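D-alanine--D-alanine ligase (Coxiella burnetii, PDB 3TQT) catalyses the ATP-dependent joining of two D-alanine molecules into D-alanyl-D-alanine, a building block of the bacterial peptidoglycan cell wall. Local coordinates at residues K186-G191 against R214-L219; P154-H159 against V221-R226; N124-G129 against D353-Q358. All coordinates share one frame; numbering follows the deposited sequence.

Contacts 1 and 2 lie in the ATP-grasp region, their centres about 16 Å apart, and share one four-stranded antiparallel sheet in which strands 183-187 and 219-223 are neighbours. They touch through a salt bridge from K186 NZ to E222 OE1 (3.0 Å). Contact 3 is on the opposite side of the chain's centre, its centre about 30 Å from that of contact 1 and 35 Å from that of contact 2, and joins the N-terminal region to helix 340-370. Along the chain contact 3 encloses contact 2, which encloses contact 1. Contacts 1 and 3 both reach the second subunit: D217 is hydrogen-bonded to Q358 of that neighbour, so dimerisation brings the two regions together.

Contact 1. Residues K186-G191 against R214-L219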
loop_
_atom_site.group_PDB
_atom_site.type_symbol
_atom_site.label_atom_id
_atom_site.label_comp_id
_atom_site.label_asym_id
_atom_site.label_seq_id
_atom_site.Cartn_x
_atom_site.Cartn_y
_atom_site.Cartn_z
ATOM N N LYS A 186 -5.888 -13.208 16.396
ATOM C CA LYS A 186 -4.697 -12.464 15.991
ATOM C C LYS A 186 -5.071 -11.106 15.398
ATOM O O LYS A 186 -5.988 -11.022 14.591
ATOM C CB LYS A 186 -3.990 -13.206 14.846
ATOM C CG LYS A 186 -3.220 -14.460 15.187
ATOM C CD LYS A 186 -2.486 -14.925 13.918
ATOM C CE LYS A 186 -1.431 -15.985 14.195
ATOM N NZ LYS A 186 -2.017 -17.251 14.728
ATOM N N ALA A 187 -4.336 -10.055 15.748
ATOM C CA ALA A 187 -4.445 -8.822 14.976
ATOM C C ALA A 187 -4.043 -9.133 13.532
ATOM O O ALA A 187 -3.111 -9.914 13.292
ATOM C CB ALA A 187 -3.536 -7.750 15.559
ATOM N N VAL A 188 -4.732 -8.547 12.567
ATOM C CA VAL A 188 -4.356 -8.781 11.164
ATOM C C VAL A 188 -2.988 -8.196 10.829
ATOM O O VAL A 188 -2.261 -8.732 9.998
ATOM C CB VAL A 188 -5.390 -8.220 10.153
ATOM C CG1 VAL A 188 -6.729 -8.939 10.282
ATOM C CG2 VAL A 188 -5.532 -6.711 10.320
ATOM N N SER A 189 -2.618 -7.108 11.489
ATOM C CA SER A 189 -1.457 -6.363 11.026
ATOM C C SER A 189 -0.437 -6.071 12.112
ATOM O O SER A 189 0.419 -5.213 11.936
ATOM C CB SER A 189 -1.910 -5.042 10.397
ATOM O OG SER A 189 -2.404 -4.169 11.398
ATOM N N LEU A 190 -0.525 -6.774 13.237
ATOM C CA LEU A 190 0.432 -6.567 14.321
ATOM C C LEU A 190 1.119 -7.879 14.679
ATOM O O LEU A 190 0.461 -8.916 14.803
ATOM C CB LEU A 190 -0.260 -5.990 15.556
ATOM C CG LEU A 190 -1.065 -4.713 15.327
ATOM C CD1 LEU A 190 -1.781 -4.304 16.615
ATOM C CD2 LEU A 190 -0.155 -3.600 14.820
ATOM N N GLY A 191 2.436 -7.826 14.862
ATOM C CA GLY A 191 3.229 -9.026 15.088
ATOM C C GLY A 191 3.476 -9.401 16.541
ATOM O O GLY A 191 3.544 -10.585 16.877
ATOM N N ARG A 214 -8.633 -3.866 20.833
ATOM C CA ARG A 214 -8.016 -2.712 21.471
ATOM C C ARG A 214 -6.723 -2.310 20.751
ATOM O O ARG A 214 -6.216 -1.212 20.950
ATOM C CB ARG A 214 -7.717 -2.988 22.947
ATOM C CG ARG A 214 -8.959 -3.224 23.808
ATOM C CD ARG A 214 -8.582 -3.722 25.210
ATOM N NE ARG A 214 -7.665 -2.823 25.912
ATOM C CZ ARG A 214 -8.049 -1.783 26.652
ATOM N NH1 ARG A 214 -9.340 -1.501 26.785
ATOM N NH2 ARG A 214 -7.147 -1.020 27.260
ATOM N N TYR A 215 -6.198 -3.201 19.913
ATOM C CA TYR A 215 -4.899 -2.983 19.267
ATOM C C TYR A 215 -4.977 -2.757 17.760
ATOM O O TYR A 215 -4.160 -2.041 17.190
ATOM C CB TYR A 215 -4.007 -4.195 19.495
ATOM C CG TYR A 215 -3.916 -4.601 20.935
ATOM C CD1 TYR A 215 -3.951 -3.649 21.939
ATOM C CD2 TYR A 215 -3.793 -5.936 21.292
ATOM C CE1 TYR A 215 -3.871 -4.011 23.263
ATOM C CE2 TYR A 215 -3.717 -6.308 22.617
ATOM C CZ TYR A 215 -3.751 -5.341 23.596
ATOM O OH TYR A 215 -3.668 -5.699 24.918
ATOM N N ASP A 216 -5.933 -3.407 17.117
ATOM C CA ASP A 216 -6.015 -3.386 15.658
ATOM C C ASP A 216 -7.487 -3.262 15.290
ATOM O O ASP A 216 -8.365 -3.647 16.062
ATOM C CB ASP A 216 -5.411 -4.673 15.079
ATOM C CG ASP A 216 -4.925 -4.510 13.647
ATOM O OD1 ASP A 216 -5.408 -3.590 12.964
ATOM O OD2 ASP A 216 -4.058 -5.306 13.211
ATOM N N ASP A 217 -7.782 -2.729 14.115
ATOM C CA ASP A 217 -9.185 -2.534 13.771
ATOM C C ASP A 217 -9.734 -3.705 12.976
ATOM O O ASP A 217 -10.860 -3.679 12.493
ATOM C CB ASP A 217 -9.403 -1.210 13.026
ATOM C CG ASP A 217 -8.613 -1.118 11.734
ATOM O OD1 ASP A 217 -7.957 -2.106 11.342
ATOM O OD2 ASP A 217 -8.662 -0.049 11.093
ATOM N N ARG A 218 -8.940 -4.752 12.852
ATOM C CA ARG A 218 -9.437 -5.952 12.215
ATOM C C ARG A 218 -8.634 -7.113 12.746
ATOM O O ARG A 218 -7.451 -6.980 13.041
ATOM C CB ARG A 218 -9.293 -5.854 10.698
ATOM C CG ARG A 218 -10.193 -6.794 9.919
ATOM C CD ARG A 218 -10.175 -6.445 8.409
ATOM N NE ARG A 218 -8.922 -6.844 7.773
ATOM C CZ ARG A 218 -8.010 -6.001 7.301
ATOM N NH1 ARG A 218 -8.202 -4.680 7.377
ATOM N NH2 ARG A 218 -6.908 -6.478 6.740
ATOM N N LEU A 219 -9.278 -8.250 12.912
ATOM C CA LEU A 219 -8.547 -9.393 13.408
ATOM C C LEU A 219 -8.860 -10.599 12.555
ATOM O O LEU A 219 -9.766 -10.578 11.721
ATOM C CB LEU A 219 -8.879 -9.660 14.878
ATOM C CG LEU A 219 -10.295 -10.067 15.270
ATOM C CD1 LEU A 219 -10.572 -11.531 14.918
ATOM C CD2 LEU A 219 -10.472 -9.844 16.773
#
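One face of the R218 guanidinium is covered by V188 CG2, which sits 3.8 Å above the plane and toward its rim; charge is met outside the segments by E140 and D142. A second flat group, the D216 carboxylate, is gripped through OD2 by two donors. S189 N arrives nearly along the C-O axis at 2.9 Å from OD2, whereas S189 OG approaches that oxygen from above the carboxylate plane. Here strand 183-187 of the ATP-grasp sheet gives way to a loop that, as in related D-Ala-D-Ala ligases, probably closes over the ATP phosphates, and D216 fixes its first turn. Aspartate is short enough to do this with CG anti to its backbone N (chi1 -156°), and the small A187 methyl lets the carboxylate come close, its CB 3.6 Å from D216 CB. Strand pairing ends at A187, last of 183-187, and L219, first of 219-223, an antiparallel non-hydrogen-bonded pair. Just beyond, V188 N donates a nearly straight bond to R218 O (3.2 Å, 167°), from above the carbonyl plane. L190 crosses Y215 at about a right angle, its branched end lying against the tyrosine's aliphatic root: CD1 is 3.6 Å from Y215 CB.

Contact 2. Residues P154-H159 against V221-R226; sequences PVVDWH and VEPRIR
Two main-chain hydrogen bonds hold the segments together, both between H159 and V221. H159 N donates to V221 O at 2.8 Å with the donor in the carbonyl plane, and V221 N returns a straighter bond to H159 O (2.7 Å, 167°), this time from above the plane. The W158 CA-H also makes a bent contact with V221 O, its CA 3.2 Å from that oxygen, so one carbonyl receives both a strong and a feeble donor.

The reciprocal pair makes H159 and V221 an antiparallel hydrogen-bonded bridge, by which edge strand 159-161 joins strand 219-223 in the four-stranded sheet of the ATP-grasp fold. Their side chains share a face, where both lie against L174 of helix 170-177; beta-branched V221 suits an extended strand with such a cover.

Close packing of carbon on oxygen follows at D157. Its carbonyl O, buried without a polar partner, lies against E222 CG at 3.5 Å and P223 CD at 3.3 Å, which approach it from neighbouring directions; proline, lacking an N-H, presents carbon there. W158 CB closes in beside the same methylene, 3.9 Å from E222 CG.

Apolar contact comes next, beyond the paired residues. V156 turns CG1 anti to its backbone N (chi1 176°), which carries that methyl tip to tip onto I225 CG1 at 4.0 Å and leaves it 4.3 Å from P223 CG.

Charged ends are met by other parts of the chain. The E222 chain runs extended beyond CG, so that its OE2 forms a salt bridge with K145, which also donates to V156 O. D157 OD1 takes a weak bond from W158 N and a salt bridge from R149, while OD2 accepts from W178 NE1.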
loop_
_atom_site.group_PDB
_atom_site.type_symbol
_atom_site.label_atom_id
_atom_site.label_comp_id
_atom_site.label_asym_id
_atom_site.label_seq_id
_atom_site.Cartn_x
_atom_site.Cartn_y
_atom_site.Cartn_z
ATOM N N PRO A 154 -1.815 -22.793 -1.208
ATOM C CA PRO A 154 -2.340 -23.402 0.021
ATOM C C PRO A 154 -2.000 -22.514 1.204
ATOM O O PRO A 154 -0.823 -22.198 1.375
ATOM C CB PRO A 154 -1.557 -24.715 0.132
ATOM C CG PRO A 154 -0.914 -24.915 -1.217
ATOM C CD PRO A 154 -0.688 -23.550 -1.776
ATOM N N VAL A 155 -2.995 -22.093 1.984
ATOM C CA VAL A 155 -2.711 -21.306 3.186
ATOM C C VAL A 155 -3.430 -21.878 4.405
ATOM O O VAL A 155 -4.420 -22.599 4.280
ATOM C CB VAL A 155 -3.120 -19.818 3.021
ATOM C CG1 VAL A 155 -2.449 -19.224 1.796
ATOM C CG2 VAL A 155 -4.625 -19.707 2.899
ATOM N N VAL A 156 -2.908 -21.568 5.581
ATOM C CA VAL A 156 -3.611 -21.852 6.821
ATOM C C VAL A 156 -4.919 -21.075 6.785
ATOM O O VAL A 156 -4.924 -19.878 6.497
ATOM C CB VAL A 156 -2.780 -21.417 8.036
ATOM C CG1 VAL A 156 -3.574 -21.629 9.329
ATOM C CG2 VAL A 156 -1.459 -22.193 8.074
ATOM N N ASP A 157 -6.029 -21.751 7.056
ATOM C CA ASP A 157 -7.322 -21.100 6.937
ATOM C C ASP A 157 -7.452 -20.003 7.977
ATOM O O ASP A 157 -6.717 -19.979 8.964
ATOM C CB ASP A 157 -8.481 -22.098 7.048
ATOM C CG ASP A 157 -9.799 -21.519 6.516
ATOM O OD1 ASP A 157 -9.758 -20.559 5.703
ATOM O OD2 ASP A 157 -10.880 -22.015 6.907
ATOM N N TRP A 158 -8.376 -19.081 7.737
ATOM C CA TRP A 158 -8.547 -17.951 8.638
ATOM C C TRP A 158 -9.965 -17.444 8.552
ATOM O O TRP A 158 -10.696 -17.759 7.615
ATOM C CB TRP A 158 -7.582 -16.820 8.276
ATOM C CG TRP A 158 -8.026 -16.029 7.074
ATOM C CD1 TRP A 158 -8.578 -14.777 7.071
ATOM C CD2 TRP A 158 -7.967 -16.445 5.703
ATOM N NE1 TRP A 158 -8.848 -14.384 5.782
ATOM C CE2 TRP A 158 -8.489 -15.393 4.924
ATOM C CE3 TRP A 158 -7.522 -17.610 5.061
ATOM C CZ2 TRP A 158 -8.583 -15.467 3.530
ATOM C CZ3 TRP A 158 -7.611 -17.683 3.684
ATOM C CH2 TRP A 158 -8.129 -16.611 2.929
ATOM N N HIS A 159 -10.349 -16.648 9.536
ATOM C CA HIS A 159 -11.622 -15.956 9.479
ATOM C C HIS A 159 -11.451 -14.557 10.013
ATOM O O HIS A 159 -11.083 -14.371 11.163
ATOM C CB HIS A 159 -12.690 -16.688 10.295
ATOM C CG HIS A 159 -14.038 -16.056 10.183
ATOM N ND1 HIS A 159 -14.823 -16.181 9.059
ATOM C CD2 HIS A 159 -14.719 -15.246 11.029
ATOM C CE1 HIS A 159 -15.943 -15.502 9.228
ATOM N NE2 HIS A 159 -15.907 -14.926 10.414
ATOM N N VAL A 221 -9.130 -14.975 12.976
ATOM C CA VAL A 221 -9.114 -16.159 13.802
ATOM C C VAL A 221 -8.535 -17.265 12.943
ATOM O O VAL A 221 -8.851 -17.364 11.747
ATOM C CB VAL A 221 -10.536 -16.517 14.262
ATOM C CG1 VAL A 221 -10.512 -17.692 15.250
ATOM C CG2 VAL A 221 -11.214 -15.293 14.888
ATOM N N GLU A 222 -7.676 -18.077 13.546
ATOM C CA GLU A 222 -7.046 -19.186 12.842
ATOM C C GLU A 222 -7.099 -20.441 13.681
ATOM O O GLU A 222 -7.059 -20.379 14.908
ATOM C CB GLU A 222 -5.583 -18.856 12.508
ATOM C CG GLU A 222 -5.431 -17.806 11.410
ATOM C CD GLU A 222 -3.976 -17.392 11.182
ATOM O OE1 GLU A 222 -3.111 -17.779 11.987
ATOM O OE2 GLU A 222 -3.705 -16.675 10.195
ATOM N N PRO A 223 -7.189 -21.596 13.025
ATOM C CA PRO A 223 -7.115 -22.834 13.798
ATOM C C PRO A 223 -5.687 -23.042 14.263
ATOM O O PRO A 223 -4.765 -22.711 13.523
ATOM C CB PRO A 223 -7.440 -23.889 12.751
ATOM C CG PRO A 223 -6.877 -23.290 11.486
ATOM C CD PRO A 223 -7.261 -21.853 11.579
ATOM N N ARG A 224 -5.492 -23.577 15.463
ATOM C CA ARG A 224 -4.154 -24.008 15.847
ATOM C C ARG A 224 -3.808 -25.291 15.096
ATOM O O ARG A 224 -4.440 -26.326 15.277
ATOM C CB ARG A 224 -4.021 -24.210 17.356
ATOM C CG ARG A 224 -2.574 -24.430 17.793
ATOM C CD ARG A 224 -2.444 -24.616 19.293
ATOM N NE ARG A 224 -3.273 -25.717 19.785
ATOM C CZ ARG A 224 -2.881 -26.987 19.852
ATOM N NH1 ARG A 224 -1.663 -27.334 19.456
ATOM N NH2 ARG A 224 -3.714 -27.910 20.316
ATOM N N ILE A 225 -2.797 -25.190 14.247
ATOM C CA ILE A 225 -2.400 -26.246 13.329
ATOM C C ILE A 225 -1.232 -27.029 13.923
ATOM O O ILE A 225 -0.255 -26.429 14.374
ATOM C CB ILE A 225 -1.928 -25.609 11.988
ATOM C CG1 ILE A 225 -3.126 -25.108 11.174
ATOM C CG2 ILE A 225 -1.092 -26.582 11.175
ATOM C CD1 ILE A 225 -4.211 -26.149 10.978
ATOM N N ARG A 226 -1.319 -28.349 13.927
ATOM C CA ARG A 226 -0.170 -29.143 14.341
ATOM C C ARG A 226 0.823 -29.178 13.185
ATOM O O ARG A 226 0.447 -29.368 12.024
ATOM C CB ARG A 226 -0.573 -30.563 14.752
ATOM C CG ARG A 226 0.575 -31.357 15.387
ATOM C CD ARG A 226 0.191 -32.803 15.699
ATOM N NE ARG A 226 -1.086 -32.881 16.402
ATOM C CZ ARG A 226 -1.935 -33.898 16.288
ATOM N NH1 ARG A 226 -1.637 -34.923 15.500
ATOM N NH2 ARG A 226 -3.085 -33.883 16.955
#

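Contact 3. Residues N124-G129 against D353-Q358; sequences NLPYVG and DRHQEQ
R354 and H355, neighbours on helix 340-370, each form a tight cluster with 124-129. R354, bent at chi3 (60°), brings NH2 over one face of the buried Y127 ring, 3.3 Å from CZ. The guanidinium stands steeply to that ring, 77° between the planes, and makes a cation-pi contact, R354 CZ 4.5 Å from the Y127 ring centroid. The same NH2 donates to Y127 O (3.2 Å), which lies in the guanidinium plane. A water fills the corner: it accepts from R354 NE at 2.7 Å and donates to Y127 O and, at 2.6 Å, to G129 O. Glycine suits that last position because with phi at 91° a CB would jam against the carbonyl O of V128.

In the second cluster P126 sets its CG over one imidazole face, toward the rim, a CH-pi contact with P126 CG 3.7 Å from the H355 ring centroid, while N124 O lies 3.0 Å from H355 CE1. The loose side is the exposed helix flank, where Q356 and E357 do not meet 124-129.

Y127 OH is hydrogen-bonded to E121, which also forms a long, weak ion pair with R354 NH1. With NH2 shared by carbonyl and ring and NE given to the water, the arginine couples the N-terminal region to the C-terminal helix; its positive charge probably polarises Y127 O and the bridging water, strengthening the grip on the loop.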
loop_
_atom_site.group_PDB
_atom_site.type_symbol
_atom_site.label_atom_id
_atom_site.label_comp_id
_atom_site.label_asym_id
_atom_site.label_seq_id
_atom_site.Cartn_x
_atom_site.Cartn_y
_atom_site.Cartn_z
ATOM N N ASN A 124 10.961 9.600 -5.114
ATOM C CA ASN A 124 11.513 8.957 -6.301
ATOM C C ASN A 124 12.856 8.328 -5.989
ATOM O O ASN A 124 13.772 8.411 -6.796
ATOM C CB ASN A 124 11.686 9.959 -7.464
ATOM C CG ASN A 124 10.375 10.586 -7.903
ATOM O OD1 ASN A 124 10.282 11.806 -8.096
ATOM N ND2 ASN A 124 9.350 9.756 -8.057
ATOM N N LEU A 125 12.985 7.719 -4.811
ATOM C CA LEU A 125 14.235 7.067 -4.444
ATOM C C LEU A 125 14.165 5.569 -4.664
ATOM O O LEU A 125 13.150 4.951 -4.365
ATOM C CB LEU A 125 14.559 7.316 -2.982
ATOM C CG LEU A 125 14.876 8.753 -2.589
ATOM C CD1 LEU A 125 14.940 8.858 -1.078
ATOM C CD2 LEU A 125 16.188 9.203 -3.234
ATOM N N PRO A 126 15.249 4.975 -5.176
ATOM C CA PRO A 126 15.267 3.508 -5.188
ATOM C C PRO A 126 15.262 3.011 -3.749
ATOM O O PRO A 126 15.884 3.630 -2.885
ATOM C CB PRO A 126 16.604 3.168 -5.869
ATOM C CG PRO A 126 17.013 4.437 -6.589
ATOM C CD PRO A 126 16.471 5.559 -5.755
ATOM N N TYR A 127 14.557 1.918 -3.479
ATOM C CA TYR A 127 14.594 1.350 -2.141
ATOM C C TYR A 127 14.457 -0.165 -2.163
ATOM O O TYR A 127 13.825 -0.750 -3.060
ATOM C CB TYR A 127 13.537 1.988 -1.237
ATOM C CG TYR A 127 12.120 1.782 -1.694
ATOM C CD1 TYR A 127 11.369 0.700 -1.230
ATOM C CD2 TYR A 127 11.522 2.677 -2.569
ATOM C CE1 TYR A 127 10.076 0.513 -1.634
ATOM C CE2 TYR A 127 10.216 2.495 -2.988
ATOM C CZ TYR A 127 9.499 1.420 -2.513
ATOM O OH TYR A 127 8.211 1.249 -2.936
ATOM N N VAL A 128 15.042 -0.792 -1.157
ATOM C CA VAL A 128 15.056 -2.240 -1.074
ATOM C C VAL A 128 13.702 -2.815 -0.670
ATOM O O VAL A 128 12.993 -2.257 0.180
ATOM C CB VAL A 128 16.124 -2.704 -0.095
ATOM C CG1 VAL A 128 15.962 -4.204 0.220
ATOM C CG2 VAL A 128 17.503 -2.381 -0.663
ATOM N N GLY A 129 13.340 -3.925 -1.299
ATOM C CA GLY A 129 12.208 -4.713 -0.832
ATOM C C GLY A 129 10.867 -4.364 -1.446
ATOM O O GLY A 129 10.785 -3.727 -2.491
ATOM N N ASP A 353 17.478 -1.568 -9.950
ATOM C CA ASP A 353 16.912 -2.050 -11.212
ATOM C C ASP A 353 15.406 -1.823 -11.271
ATOM O O ASP A 353 14.877 -1.404 -12.304
ATOM C CB ASP A 353 17.180 -3.535 -11.391
ATOM C CG ASP A 353 18.622 -3.831 -11.742
ATOM O OD1 ASP A 353 19.317 -2.917 -12.230
ATOM O OD2 ASP A 353 19.052 -4.986 -11.543
ATOM N N ARG A 354 14.716 -2.115 -10.171
ATOM C CA ARG A 354 13.271 -1.891 -10.129
ATOM C C ARG A 354 12.965 -0.423 -10.351
ATOM O O ARG A 354 12.096 -0.071 -11.142
ATOM C CB ARG A 354 12.659 -2.335 -8.803
ATOM C CG ARG A 354 11.134 -2.130 -8.771
ATOM C CD ARG A 354 10.503 -2.728 -7.523
ATOM N NE ARG A 354 11.046 -2.103 -6.321
ATOM C CZ ARG A 354 10.446 -1.123 -5.655
ATOM N NH1 ARG A 354 9.268 -0.672 -6.068
ATOM N NH2 ARG A 354 11.013 -0.602 -4.576
ATOM N N HIS A 355 13.701 0.433 -9.649
ATOM C CA HIS A 355 13.513 1.871 -9.782
ATOM C C HIS A 355 13.702 2.335 -11.227
ATOM O O HIS A 355 12.935 3.173 -11.743
ATOM C CB HIS A 355 14.484 2.600 -8.850
ATOM C CG HIS A 355 14.504 4.078 -9.054
ATOM N ND1 HIS A 355 13.646 4.930 -8.398
ATOM C CD2 HIS A 355 15.271 4.854 -9.851
ATOM C CE1 HIS A 355 13.886 6.171 -8.779
ATOM N NE2 HIS A 355 14.871 6.152 -9.660
ATOM N N GLN A 356 14.729 1.797 -11.883
ATOM C CA GLN A 356 15.046 2.217 -13.249
ATOM C C GLN A 356 13.933 1.797 -14.194
ATOM O O GLN A 356 13.494 2.577 -15.037
ATOM C CB GLN A 356 16.402 1.655 -13.703
ATOM C CG GLN A 356 17.583 2.358 -13.054
ATOM C CD GLN A 356 17.525 3.872 -13.213
ATOM O OE1 GLN A 356 17.167 4.601 -12.278
ATOM N NE2 GLN A 356 17.880 4.354 -14.401
ATOM N N GLU A 357 13.469 0.566 -14.033
ATOM C CA GLU A 357 12.365 0.060 -14.833
ATOM C C GLU A 357 11.097 0.871 -14.571
ATOM O O GLU A 357 10.428 1.286 -15.506
ATOM C CB GLU A 357 12.129 -1.418 -14.537
ATOM C CG GLU A 357 10.926 -2.019 -15.256
ATOM C CD GLU A 357 11.183 -2.236 -16.742
ATOM O OE1 GLU A 357 12.358 -2.161 -17.158
ATOM O OE2 GLU A 357 10.210 -2.484 -17.491
ATOM N N GLN A 358 10.765 1.100 -13.301
ATOM C CA GLN A 358 9.564 1.869 -12.981
ATOM C C GLN A 358 9.644 3.295 -13.544
ATOM O O GLN A 358 8.647 3.827 -14.023
ATOM C CB GLN A 358 9.304 1.896 -11.466
ATOM C CG GLN A 358 8.999 0.529 -10.861
ATOM C CD GLN A 358 7.748 -0.116 -11.444
ATOM O OE1 GLN A 358 6.698 0.523 -11.568
ATOM N NE2 GLN A 358 7.859 -1.391 -11.810
HETATM O O HOH W 1 12.518 -2.781 -4.220
#